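Local coordinates for acetone carboxylase alpha subunit (Xanthobacter autotrophicus Py2, PDB 5M45), which forms the alpha subunit of a multi-subunit, metal-containing carboxylase and belongs to the hydantoinase B/oxoprolinase family, at residues 38-42 against 268-272; 515-521 against 621-627; 539-543 against 554-558. All blocks are in the same frame, centred on the assembly; numbering follows the deposited sequence.

Interaction 1. Residues 38-42 against 268-272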
ATOM      1  N   THR A  38     -29.047  -4.019 -32.286  1.00 23.61           N
ATOM      2  CA  THR A  38     -30.257  -4.833 -32.263  1.00 23.32           C
ATOM      3  C   THR A  38     -31.104  -4.710 -30.993  1.00 23.06           C
ATOM      4  O   THR A  38     -32.238  -5.136 -30.991  1.00 23.23           O
ATOM      5  CB  THR A  38     -29.919  -6.336 -32.422  1.00 22.40           C
ATOM      6  OG1 THR A  38     -29.279  -6.823 -31.229  1.00 20.95           O
ATOM      7  CG2 THR A  38     -29.031  -6.603 -33.668  1.00 22.57           C
ATOM      8  N   GLY A  39     -30.552  -4.209 -29.895  1.00 22.62           N
ATOM      9  CA  GLY A  39     -31.241  -4.279 -28.618  1.00 22.32           C
ATOM     10  C   GLY A  39     -31.261  -5.649 -27.948  1.00 21.22           C
ATOM     11  O   GLY A  39     -31.860  -5.786 -26.893  1.00 20.91           O
ATOM     12  N   ARG A  40     -30.598  -6.656 -28.517  1.00 20.82           N
ATOM     13  CA  ARG A  40     -30.491  -7.981 -27.890  1.00 20.33           C
ATOM     14  C   ARG A  40     -29.038  -8.295 -27.578  1.00 18.75           C
ATOM     15  O   ARG A  40     -28.178  -7.923 -28.359  1.00 18.65           O
ATOM     16  CB  ARG A  40     -31.044  -9.031 -28.835  1.00 21.72           C
ATOM     17  CG  ARG A  40     -32.552  -8.878 -28.995  1.00 24.08           C
ATOM     18  CD  ARG A  40     -32.961  -9.157 -30.379  1.00 26.21           C
ATOM     19  NE  ARG A  40     -34.368  -8.872 -30.625  1.00 28.62           N
ATOM     20  CZ  ARG A  40     -35.398  -9.655 -30.284  1.00 29.97           C
ATOM     21  NH1 ARG A  40     -36.618  -9.250 -30.626  1.00 32.42           N
ATOM     22  NH2 ARG A  40     -35.252 -10.820 -29.609  1.00 29.43           N
ATOM     23  N   TYR A  41     -28.759  -8.971 -26.465  1.00 17.32           N
ATOM     24  CA  TYR A  41     -27.361  -9.293 -26.142  1.00 16.59           C
ATOM     25  C   TYR A  41     -26.687 -10.085 -27.297  1.00 16.37           C
ATOM     26  O   TYR A  41     -27.230 -11.081 -27.788  1.00 15.88           O
ATOM     27  CB  TYR A  41     -27.222 -10.077 -24.833  1.00 15.83           C
ATOM     28  CG  TYR A  41     -25.783 -10.474 -24.528  1.00 15.50           C
ATOM     29  CD1 TYR A  41     -24.872  -9.535 -24.022  1.00 15.57           C
ATOM     30  CD2 TYR A  41     -25.303 -11.751 -24.803  1.00 14.99           C
ATOM     31  CE1 TYR A  41     -23.547  -9.884 -23.773  1.00 15.17           C
ATOM     32  CE2 TYR A  41     -23.984 -12.103 -24.537  1.00 14.53           C
ATOM     33  CZ  TYR A  41     -23.118 -11.180 -24.016  1.00 14.72           C
ATOM     34  OH  TYR A  41     -21.820 -11.530 -23.734  1.00 14.39           O
ATOM     35  N   ALA A  42     -25.527  -9.584 -27.727  1.00 16.54           N
ATOM     36  CA  ALA A  42     -24.728 -10.207 -28.778  1.00 17.07           C
ATOM     37  C   ALA A  42     -25.432 -10.305 -30.156  1.00 17.90           C
ATOM     38  O   ALA A  42     -24.999 -11.093 -31.011  1.00 17.78           O
ATOM     39  CB  ALA A  42     -24.269 -11.591 -28.334  1.00 16.26           C
ATOM     40  N   VAL A 268     -27.054 -15.369 -21.381  1.00 14.02           N
ATOM     41  CA  VAL A 268     -27.091 -13.959 -21.056  1.00 14.07           C
ATOM     42  C   VAL A 268     -28.342 -13.300 -21.669  1.00 14.27           C
ATOM     43  O   VAL A 268     -29.117 -12.588 -20.968  1.00 14.11           O
ATOM     44  CB  VAL A 268     -25.788 -13.236 -21.533  1.00 14.10           C
ATOM     45  CG1 VAL A 268     -25.800 -11.772 -21.093  1.00 14.14           C
ATOM     46  CG2 VAL A 268     -24.524 -13.912 -21.018  1.00 14.07           C
ATOM     47  N   GLU A 269     -28.574 -13.531 -22.956  1.00 14.50           N
ATOM     48  CA  GLU A 269     -29.780 -12.970 -23.609  1.00 14.82           C
ATOM     49  C   GLU A 269     -31.075 -13.519 -22.964  1.00 14.85           C
ATOM     50  O   GLU A 269     -32.052 -12.790 -22.814  1.00 14.51           O
ATOM     51  CB  GLU A 269     -29.766 -13.218 -25.130  1.00 15.13           C
ATOM     52  CG  GLU A 269     -31.053 -12.902 -25.899  1.00 15.54           C
ATOM     53  CD  GLU A 269     -31.530 -11.453 -25.814  1.00 15.81           C
ATOM     54  OE1 GLU A 269     -30.793 -10.563 -25.298  1.00 15.75           O
ATOM     55  OE2 GLU A 269     -32.685 -11.197 -26.299  1.00 16.49           O
ATOM     56  N   HIS A 270     -31.060 -14.795 -22.582  1.00 14.96           N
ATOM     57  CA  HIS A 270     -32.192 -15.400 -21.838  1.00 15.14           C
ATOM     58  C   HIS A 270     -32.481 -14.605 -20.532  1.00 15.04           C
ATOM     59  O   HIS A 270     -33.640 -14.318 -20.189  1.00 14.84           O
ATOM     60  CB  HIS A 270     -31.848 -16.866 -21.564  1.00 15.34           C
ATOM     61  CG  HIS A 270     -32.944 -17.674 -20.932  1.00 15.63           C
ATOM     62  ND1 HIS A 270     -32.755 -18.990 -20.573  1.00 15.71           N
ATOM     63  CD2 HIS A 270     -34.213 -17.371 -20.583  1.00 15.83           C
ATOM     64  CE1 HIS A 270     -33.866 -19.468 -20.052  1.00 15.87           C
ATOM     65  NE2 HIS A 270     -34.767 -18.513 -20.045  1.00 15.78           N
ATOM     66  N   GLY A 271     -31.423 -14.273 -19.803  1.00 14.78           N
ATOM     67  CA  GLY A 271     -31.508 -13.345 -18.648  1.00 14.72           C
ATOM     68  C   GLY A 271     -32.159 -12.002 -18.913  1.00 14.83           C
ATOM     69  O   GLY A 271     -32.999 -11.555 -18.130  1.00 14.33           O
ATOM     70  N   ARG A 272     -31.751 -11.341 -20.000  1.00 14.90           N
ATOM     71  CA  ARG A 272     -32.363 -10.050 -20.401  1.00 15.13           C
ATOM     72  C   ARG A 272     -33.854 -10.218 -20.694  1.00 15.15           C
ATOM     73  O   ARG A 272     -34.675  -9.436 -20.199  1.00 14.94           O
ATOM     74  CB  ARG A 272     -31.662  -9.426 -21.615  1.00 15.54           C
ATOM     75  CG  ARG A 272     -32.091  -7.981 -21.924  1.00 15.88           C
ATOM     76  CD  ARG A 272     -31.650  -7.495 -23.289  1.00 16.33           C
ATOM     77  NE  ARG A 272     -32.314  -8.272 -24.322  1.00 16.68           N
ATOM     78  CZ  ARG A 272     -33.572  -8.090 -24.736  1.00 17.31           C
ATOM     79  NH1 ARG A 272     -34.330  -7.093 -24.248  1.00 17.76           N
ATOM     80  NH2 ARG A 272     -34.087  -8.893 -25.665  1.00 17.53           N
TER
HETATM   81  O   HOH W   1     -33.656 -12.602 -28.287  1.00 19.42           O

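Interaction 2. Residues 515-521 against 621-627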
ATOM      1  N   ARG A 515     -45.208  -3.584  10.966  1.00 14.11           N
ATOM      2  CA  ARG A 515     -43.988  -3.065  11.581  1.00 14.02           C
ATOM      3  C   ARG A 515     -42.785  -3.626  10.834  1.00 13.65           C
ATOM      4  O   ARG A 515     -42.777  -4.816  10.463  1.00 13.43           O
ATOM      5  CB  ARG A 515     -43.948  -3.492  13.074  1.00 14.36           C
ATOM      6  CG  ARG A 515     -42.706  -3.039  13.824  1.00 14.54           C
ATOM      7  CD  ARG A 515     -42.575  -3.592  15.262  1.00 14.68           C
ATOM      8  NE  ARG A 515     -42.942  -4.978  15.504  1.00 14.71           N
ATOM      9  CZ  ARG A 515     -42.299  -6.069  15.067  1.00 14.89           C
ATOM     10  NH1 ARG A 515     -41.201  -6.016  14.303  1.00 14.74           N
ATOM     11  NH2 ARG A 515     -42.758  -7.251  15.413  1.00 15.13           N
ATOM     12  N   GLY A 516     -41.786  -2.781  10.584  1.00 13.26           N
ATOM     13  CA  GLY A 516     -40.506  -3.262  10.097  1.00 13.01           C
ATOM     14  C   GLY A 516     -39.820  -4.205  11.099  1.00 12.90           C
ATOM     15  O   GLY A 516     -40.077  -4.156  12.321  1.00 12.78           O
ATOM     16  N   GLY A 517     -38.950  -5.067  10.582  1.00 12.79           N
ATOM     17  CA  GLY A 517     -38.187  -5.955  11.437  1.00 12.97           C
ATOM     18  C   GLY A 517     -37.332  -5.175  12.442  1.00 12.97           C
ATOM     19  O   GLY A 517     -36.729  -4.131  12.098  1.00 12.87           O
ATOM     20  N   CYS A 518     -37.282  -5.654  13.684  1.00 13.55           N
ATOM     21  CA  CYS A 518     -36.323  -5.116  14.642  1.00 13.94           C
ATOM     22  C   CYS A 518     -34.901  -5.584  14.304  1.00 13.43           C
ATOM     23  O   CYS A 518     -34.701  -6.637  13.671  1.00 13.38           O
ATOM     24  CB  CYS A 518     -36.684  -5.510  16.081  1.00 14.92           C
ATOM     25  SG  CYS A 518     -38.120  -4.620  16.719  1.00 17.20           S
ATOM     26  N   GLY A 519     -33.919  -4.796  14.729  1.00 12.90           N
ATOM     27  CA  GLY A 519     -32.542  -5.282  14.783  1.00 12.48           C
ATOM     28  C   GLY A 519     -32.298  -6.108  16.063  1.00 12.38           C
ATOM     29  O   GLY A 519     -33.218  -6.645  16.656  1.00 12.14           O
ATOM     30  N   PHE A 520     -31.028  -6.223  16.455  1.00 12.20           N
ATOM     31  CA  PHE A 520     -30.625  -6.858  17.727  1.00 12.38           C
ATOM     32  C   PHE A 520     -29.374  -6.163  18.242  1.00 12.24           C
ATOM     33  O   PHE A 520     -28.859  -5.272  17.589  1.00 11.91           O
ATOM     34  CB  PHE A 520     -30.461  -8.401  17.618  1.00 12.65           C
ATOM     35  CG  PHE A 520     -29.198  -8.879  16.922  1.00 12.63           C
ATOM     36  CD1 PHE A 520     -29.028  -8.733  15.549  1.00 12.66           C
ATOM     37  CD2 PHE A 520     -28.192  -9.534  17.649  1.00 12.83           C
ATOM     38  CE1 PHE A 520     -27.857  -9.200  14.910  1.00 12.69           C
ATOM     39  CE2 PHE A 520     -27.045 -10.015  17.021  1.00 12.79           C
ATOM     40  CZ  PHE A 520     -26.868  -9.834  15.651  1.00 12.76           C
ATOM     41  N   GLU A 521     -28.945  -6.528  19.444  1.00 12.34           N
ATOM     42  CA  GLU A 521     -27.797  -5.911  20.080  1.00 12.49           C
ATOM     43  C   GLU A 521     -27.021  -6.944  20.874  1.00 12.49           C
ATOM     44  O   GLU A 521     -27.588  -7.940  21.353  1.00 12.42           O
ATOM     45  CB  GLU A 521     -28.204  -4.738  20.986  1.00 12.88           C
ATOM     46  CG  GLU A 521     -29.115  -5.136  22.122  1.00 13.45           C
ATOM     47  CD  GLU A 521     -29.811  -3.970  22.812  1.00 14.11           C
ATOM     48  OE1 GLU A 521     -30.990  -4.128  23.283  1.00 14.90           O
ATOM     49  OE2 GLU A 521     -29.192  -2.880  22.915  1.00 14.61           O
ATOM     50  N   TYR A 621     -24.860  -2.526  18.112  1.00 12.18           N
ATOM     51  CA  TYR A 621     -26.305  -2.320  17.840  1.00 12.20           C
ATOM     52  C   TYR A 621     -26.546  -2.452  16.328  1.00 12.09           C
ATOM     53  O   TYR A 621     -26.030  -1.643  15.525  1.00 11.84           O
ATOM     54  CB  TYR A 621     -26.737  -0.929  18.421  1.00 12.26           C
ATOM     55  CG  TYR A 621     -28.009  -0.247  17.871  1.00 12.29           C
ATOM     56  CD1 TYR A 621     -29.079  -0.963  17.312  1.00 12.35           C
ATOM     57  CD2 TYR A 621     -28.147   1.148  17.969  1.00 12.42           C
ATOM     58  CE1 TYR A 621     -30.220  -0.309  16.810  1.00 12.39           C
ATOM     59  CE2 TYR A 621     -29.298   1.807  17.484  1.00 12.56           C
ATOM     60  CZ  TYR A 621     -30.310   1.072  16.891  1.00 12.58           C
ATOM     61  OH  TYR A 621     -31.410   1.738  16.392  1.00 13.39           O
ATOM     62  N   MET A 622     -27.336  -3.460  15.953  1.00 12.26           N
ATOM     63  CA  MET A 622     -27.735  -3.692  14.550  1.00 12.35           C
ATOM     64  C   MET A 622     -29.103  -3.072  14.246  1.00 12.31           C
ATOM     65  O   MET A 622     -30.051  -3.222  15.028  1.00 12.33           O
ATOM     66  CB  MET A 622     -27.774  -5.201  14.229  1.00 12.57           C
ATOM     67  CG  MET A 622     -26.427  -5.799  13.839  1.00 12.57           C
ATOM     68  SD  MET A 622     -25.016  -5.553  14.955  1.00 13.03           S
ATOM     69  CE  MET A 622     -25.581  -6.443  16.399  1.00 13.19           C
ATOM     70  N   ARG A 623     -29.213  -2.408  13.101  1.00 12.17           N
ATOM     71  CA  ARG A 623     -30.430  -1.621  12.798  1.00 12.08           C
ATOM     72  C   ARG A 623     -31.655  -2.434  12.352  1.00 11.99           C
ATOM     73  O   ARG A 623     -31.542  -3.544  11.812  1.00 11.98           O
ATOM     74  CB  ARG A 623     -30.147  -0.588  11.690  1.00 12.14           C
ATOM     75  CG  ARG A 623     -28.870   0.257  11.798  1.00 12.11           C
ATOM     76  CD  ARG A 623     -28.750   1.044  13.096  1.00 12.35           C
ATOM     77  NE  ARG A 623     -27.585   1.959  13.029  1.00 12.31           N
ATOM     78  CZ  ARG A 623     -26.497   1.927  13.798  1.00 12.27           C
ATOM     79  NH1 ARG A 623     -26.326   1.053  14.785  1.00 12.59           N
ATOM     80  NH2 ARG A 623     -25.551   2.837  13.596  1.00 12.38           N
ATOM     81  N   GLY A 624     -32.815  -1.837  12.569  1.00 11.85           N
ATOM     82  CA  GLY A 624     -34.080  -2.337  12.070  1.00 11.75           C
ATOM     83  C   GLY A 624     -34.385  -1.853  10.656  1.00 11.51           C
ATOM     84  O   GLY A 624     -33.626  -1.074  10.052  1.00 11.41           O
ATOM     85  N   GLY A 625     -35.495  -2.367  10.131  1.00 11.53           N
ATOM     86  CA  GLY A 625     -36.033  -2.001   8.814  1.00 11.38           C
ATOM     87  C   GLY A 625     -37.313  -1.142   8.901  1.00 11.39           C
ATOM     88  O   GLY A 625     -37.923  -1.075   9.962  1.00 11.29           O
ATOM     89  N   PRO A 626     -37.697  -0.496   7.782  1.00 11.23           N
ATOM     90  CA  PRO A 626     -38.841   0.424   7.721  1.00 11.39           C
ATOM     91  C   PRO A 626     -40.246  -0.210   7.757  1.00 11.38           C
ATOM     92  O   PRO A 626     -40.446  -1.368   7.367  1.00 11.22           O
ATOM     93  CB  PRO A 626     -38.620   1.146   6.392  1.00 11.32           C
ATOM     94  CG  PRO A 626     -37.927   0.121   5.519  1.00 11.32           C
ATOM     95  CD  PRO A 626     -37.000  -0.604   6.482  1.00 11.20           C
ATOM     96  N   GLY A 627     -41.212   0.579   8.223  1.00 11.55           N
ATOM     97  CA  GLY A 627     -42.606   0.128   8.372  1.00 11.77           C
ATOM     98  C   GLY A 627     -43.482   0.388   7.123  1.00 11.89           C
ATOM     99  O   GLY A 627     -43.043   1.085   6.170  1.00 11.81           O
TER

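Interaction 3. Residues 539-543 against 554-558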
ATOM      1  N   ASN A 539     -24.722   4.608  10.628  1.00 12.05           N
ATOM      2  CA  ASN A 539     -25.546   5.827  10.556  1.00 12.11           C
ATOM      3  C   ASN A 539     -25.935   6.283  11.967  1.00 12.36           C
ATOM      4  O   ASN A 539     -26.186   5.448  12.849  1.00 12.96           O
ATOM      5  CB  ASN A 539     -26.788   5.607   9.674  1.00 12.06           C
ATOM      6  CG  ASN A 539     -27.740   4.549  10.224  1.00 12.01           C
ATOM      7  OD1 ASN A 539     -27.323   3.458  10.569  1.00 11.63           O
ATOM      8  ND2 ASN A 539     -29.043   4.881  10.311  1.00 12.13           N
ATOM      9  N   GLY A 540     -25.965   7.587  12.184  1.00 12.17           N
ATOM     10  CA  GLY A 540     -26.207   8.189  13.508  1.00 12.33           C
ATOM     11  C   GLY A 540     -27.368   9.144  13.539  1.00 12.13           C
ATOM     12  O   GLY A 540     -28.497   8.794  13.978  1.00 11.96           O
ATOM     13  N   HIS A 541     -27.110  10.347  13.038  1.00 12.11           N
ATOM     14  CA  HIS A 541     -28.127  11.409  13.001  1.00 12.31           C
ATOM     15  C   HIS A 541     -29.313  11.189  12.033  1.00 12.21           C
ATOM     16  O   HIS A 541     -30.368  11.819  12.216  1.00 12.16           O
ATOM     17  CB  HIS A 541     -27.460  12.757  12.680  1.00 12.51           C
ATOM     18  CG  HIS A 541     -26.397  13.177  13.646  1.00 12.64           C
ATOM     19  ND1 HIS A 541     -26.670  13.539  14.939  1.00 12.99           N
ATOM     20  CD2 HIS A 541     -25.057  13.321  13.491  1.00 12.65           C
ATOM     21  CE1 HIS A 541     -25.546  13.890  15.546  1.00 12.98           C
ATOM     22  NE2 HIS A 541     -24.548  13.726  14.691  1.00 12.85           N
ATOM     23  N   ILE A 542     -29.142  10.332  11.024  1.00 11.88           N
ATOM     24  CA  ILE A 542     -30.111  10.118   9.937  1.00 11.81           C
ATOM     25  C   ILE A 542     -30.426   8.617   9.801  1.00 12.00           C
ATOM     26  O   ILE A 542     -29.512   7.782   9.795  1.00 11.69           O
ATOM     27  CB  ILE A 542     -29.543  10.650   8.603  1.00 11.71           C
ATOM     28  CG1 ILE A 542     -29.433  12.178   8.662  1.00 11.85           C
ATOM     29  CG2 ILE A 542     -30.421  10.255   7.405  1.00 11.61           C
ATOM     30  CD1 ILE A 542     -28.675  12.848   7.511  1.00 11.99           C
ATOM     31  N   SER A 543     -31.726   8.288   9.690  1.00 12.16           N
ATOM     32  CA  SER A 543     -32.177   6.985   9.249  1.00 12.23           C
ATOM     33  C   SER A 543     -32.242   6.987   7.720  1.00 12.25           C
ATOM     34  O   SER A 543     -32.959   7.802   7.153  1.00 12.26           O
ATOM     35  CB  SER A 543     -33.571   6.668   9.810  1.00 12.50           C
ATOM     36  OG  SER A 543     -33.534   6.469  11.197  1.00 12.89           O
ATOM     37  N   ALA A 554     -37.108   3.054  10.342  1.00 11.55           N
ATOM     38  CA  ALA A 554     -36.474   2.430  11.502  1.00 11.74           C
ATOM     39  C   ALA A 554     -35.787   3.483  12.380  1.00 11.83           C
ATOM     40  O   ALA A 554     -35.478   4.594  11.923  1.00 11.78           O
ATOM     41  CB  ALA A 554     -35.436   1.418  11.044  1.00 11.51           C
ATOM     42  N   ALA A 555     -35.488   3.102  13.626  1.00 12.07           N
ATOM     43  CA  ALA A 555     -34.643   3.915  14.506  1.00 12.17           C
ATOM     44  C   ALA A 555     -33.264   4.151  13.896  1.00 12.21           C
ATOM     45  O   ALA A 555     -32.787   3.328  13.114  1.00 12.22           O
ATOM     46  CB  ALA A 555     -34.497   3.241  15.860  1.00 12.27           C
ATOM     47  N   SER A 556     -32.627   5.266  14.278  1.00 12.55           N
ATOM     48  CA  SER A 556     -31.269   5.621  13.868  1.00 12.56           C
ATOM     49  C   SER A 556     -30.255   5.137  14.932  1.00 12.83           C
ATOM     50  O   SER A 556     -30.637   4.457  15.886  1.00 13.08           O
ATOM     51  CB  SER A 556     -31.184   7.137  13.599  1.00 12.68           C
ATOM     52  OG  SER A 556     -31.383   7.919  14.779  1.00 12.74           O
ATOM     53  N   GLY A 557     -28.973   5.471  14.766  1.00 12.84           N
ATOM     54  CA  GLY A 557     -27.901   4.854  15.561  1.00 12.71           C
ATOM     55  C   GLY A 557     -27.417   5.706  16.713  1.00 12.60           C
ATOM     56  O   GLY A 557     -27.639   6.927  16.741  1.00 12.83           O
ATOM     57  N   TYR A 558     -26.760   5.050  17.669  1.00 12.52           N
ATOM     58  CA  TYR A 558     -26.070   5.698  18.764  1.00 12.62           C
ATOM     59  C   TYR A 558     -24.924   4.803  19.269  1.00 12.81           C
ATOM     60  O   TYR A 558     -24.831   3.636  18.911  1.00 12.79           O
ATOM     61  CB  TYR A 558     -27.036   6.082  19.903  1.00 12.62           C
ATOM     62  CG  TYR A 558     -27.569   4.893  20.712  1.00 12.58           C
ATOM     63  CD1 TYR A 558     -28.671   4.165  20.286  1.00 12.48           C
ATOM     64  CD2 TYR A 558     -26.950   4.492  21.896  1.00 12.65           C
ATOM     65  CE1 TYR A 558     -29.152   3.074  21.017  1.00 12.53           C
ATOM     66  CE2 TYR A 558     -27.426   3.385  22.639  1.00 12.74           C
ATOM     67  CZ  TYR A 558     -28.518   2.679  22.201  1.00 12.64           C
ATOM     68  OH  TYR A 558     -28.987   1.574  22.932  1.00 12.76           O
TER
HETATM   69  O   HOH W   2     -31.261   3.206  10.876  1.00 15.11           O

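Interaction 1. Residues 38-42 against 268-272
The Tyr41 ring carries Val268 over one face, CG1 sitting 3.6 Å from the ring centroid in a CH-pi contact, and the Arg272 guanidinium is met over one face by Gly39 O while its edge holds the Glu269 carboxylate. The contact joins the ST turn that ends helix 24-38, in which Thr38 OG1 accepts from Arg40 N, to one side of helix 257-282. CG of Tyr41 stands anti to the backbone N (chi1 177°), which lays the ring against the helix; its hydroxyl is hydrogen-bonded to Asp100 and Asn96, and the side chain lies about 7 Å from the bound 3,6,9,12,15-pentaoxaheptadecan-1-ol. Arg272 grips Glu269 side-on in a two-pronged salt bridge, with NE on OE1 at 2.9 Å and NH2 on OE2 at 2.8 Å, both on the syn side. This pairing helps fix the rotation of the carboxylate and presents it to the loop. From the face opposite Arg272 NE, Tyr41 N donates a hydrogen bond to Glu269 OE1 at 2.8 Å, 50° above the carboxylate plane. The Arg40 guanidinium makes no direct salt bridge here: a water at its edge accepts from NH2 at 2.7 Å and donates to Glu269 OE2 at 2.6 Å.

Interaction 2. Residues 515-521 against 621-627
Gly516 lies against Gly627 where two extended, antiparallel backbones run close together; the pair continues, as loop, beyond the ends of the adjacent strands 520-526 and 617-621 of a five-stranded antiparallel sheet. Arg515, at the start, has NE in a salt bridge with Asp642 and NH1 hydrogen-bonded to Gly516 O. Gly516 CA sends a CA-H...O contact to Gly625 O at 3.4 Å, the backbones approaching through CA atoms that carry no side chain. Next, Gly517 O accepts from Gly625 N at 2.9 Å. Cys518 points away, and Gly519 again brings bare backbone across, its CA 3.2 Å from Met622 O. At Phe520 the carbonyl O takes Met622 N at 2.9 Å. The Phe520 side chain leaves away from the partner, but with CG between backbone N and carbonyl carbon (chi1 76°) the ring swings back toward Met622. Glu521 and Tyr621 form a non-hydrogen-bonded pair, and the sheet face that bears their side chains is also where Glu521 OE2 forms a salt bridge with Lys505. Met622, bent at chi2 and chi3, brings SD obliquely to the Phe520 ring in a Met-aromatic contact and sets CE over one face in a CH-pi contact, 3.8 Å from the ring centroid and offset toward the rim.

Interaction 3. Residues 539-543 against 554-558
Gly540 and Gly557 bring the two backbones closest, their CA atoms 4.3 Å apart, in a contact between two irregular parts of the long connection from strand 532-535 to strand 559-563. No beta pairing joins them. A backbone hydrogen bond from Gly557 N to Gly540 O is weak, at 3.4 Å, and Gly557 CA, which carries no side chain, leans on Asn539 O in a CA-H...O contact.

Side chains supply the firmer links. Ser543 OG lies anti to its carbonyl carbon (chi1 -69°), a rotation that turns it across to the other segment, where it donates to Ala554 O at 2.8 Å, tilted 27° from the carbonyl plane. The same OG packs alongside Ser556 CB at 3.4 Å. Ser556 in turn sets its CB against Gly540 O, while its OG is hydrogen-bonded to the backbone of another protein's chain in the assembly. Asn539 reaches back along its own segment: ND2 donates to Ile542 O at 3.0 Å, on a lone pair and in the carbonyl plane, which closes the turn through Gly540 and His541 and helps hold the amide in its rotation. That ND2 also donates a hydrogen bond to a water 2.8 Å away, and the water donates onward to Ala555 O at 2.7 Å, bridging the segments.

Lys603 NZ is hydrogen-bonded to both Gly540 O and Gly557 O, two acceptors 3.4 Å apart, and its positive charge probably eases the repulsion between them. His541 stacks on an aromatic side chain of another protein's chain. In this buried contact, backbone carbonyls are therefore served by a hydroxyl, an amide, a water and a lysine, in place of a regular strand pairing, and the resulting loop shape forms part of a subunit interface.

Along the chain interaction 1 closes before the other two open, and interaction 3 is nested inside the loop that interaction 2 closes. Interaction 1, between the end of helix 24-38 and helix 257-282, lies on the opposite side of the chain's centre, its own centre 39 Å from interaction 2 and 41 Å from interaction 3. The centres of interactions 2 and 3 are only 11 Å apart, and the two touch: Arg623 NH2 lies 2.8 Å from Asn539 O, and Tyr621 OH lies 2.9 Å from Ser556 O, both probable hydrogen bonds. Strands 520-526, 617-621 and 559-563 are successive neighbours in one sheet, so these two contacts shape adjoining loops at the ends of these strands, within reach of other protein chains.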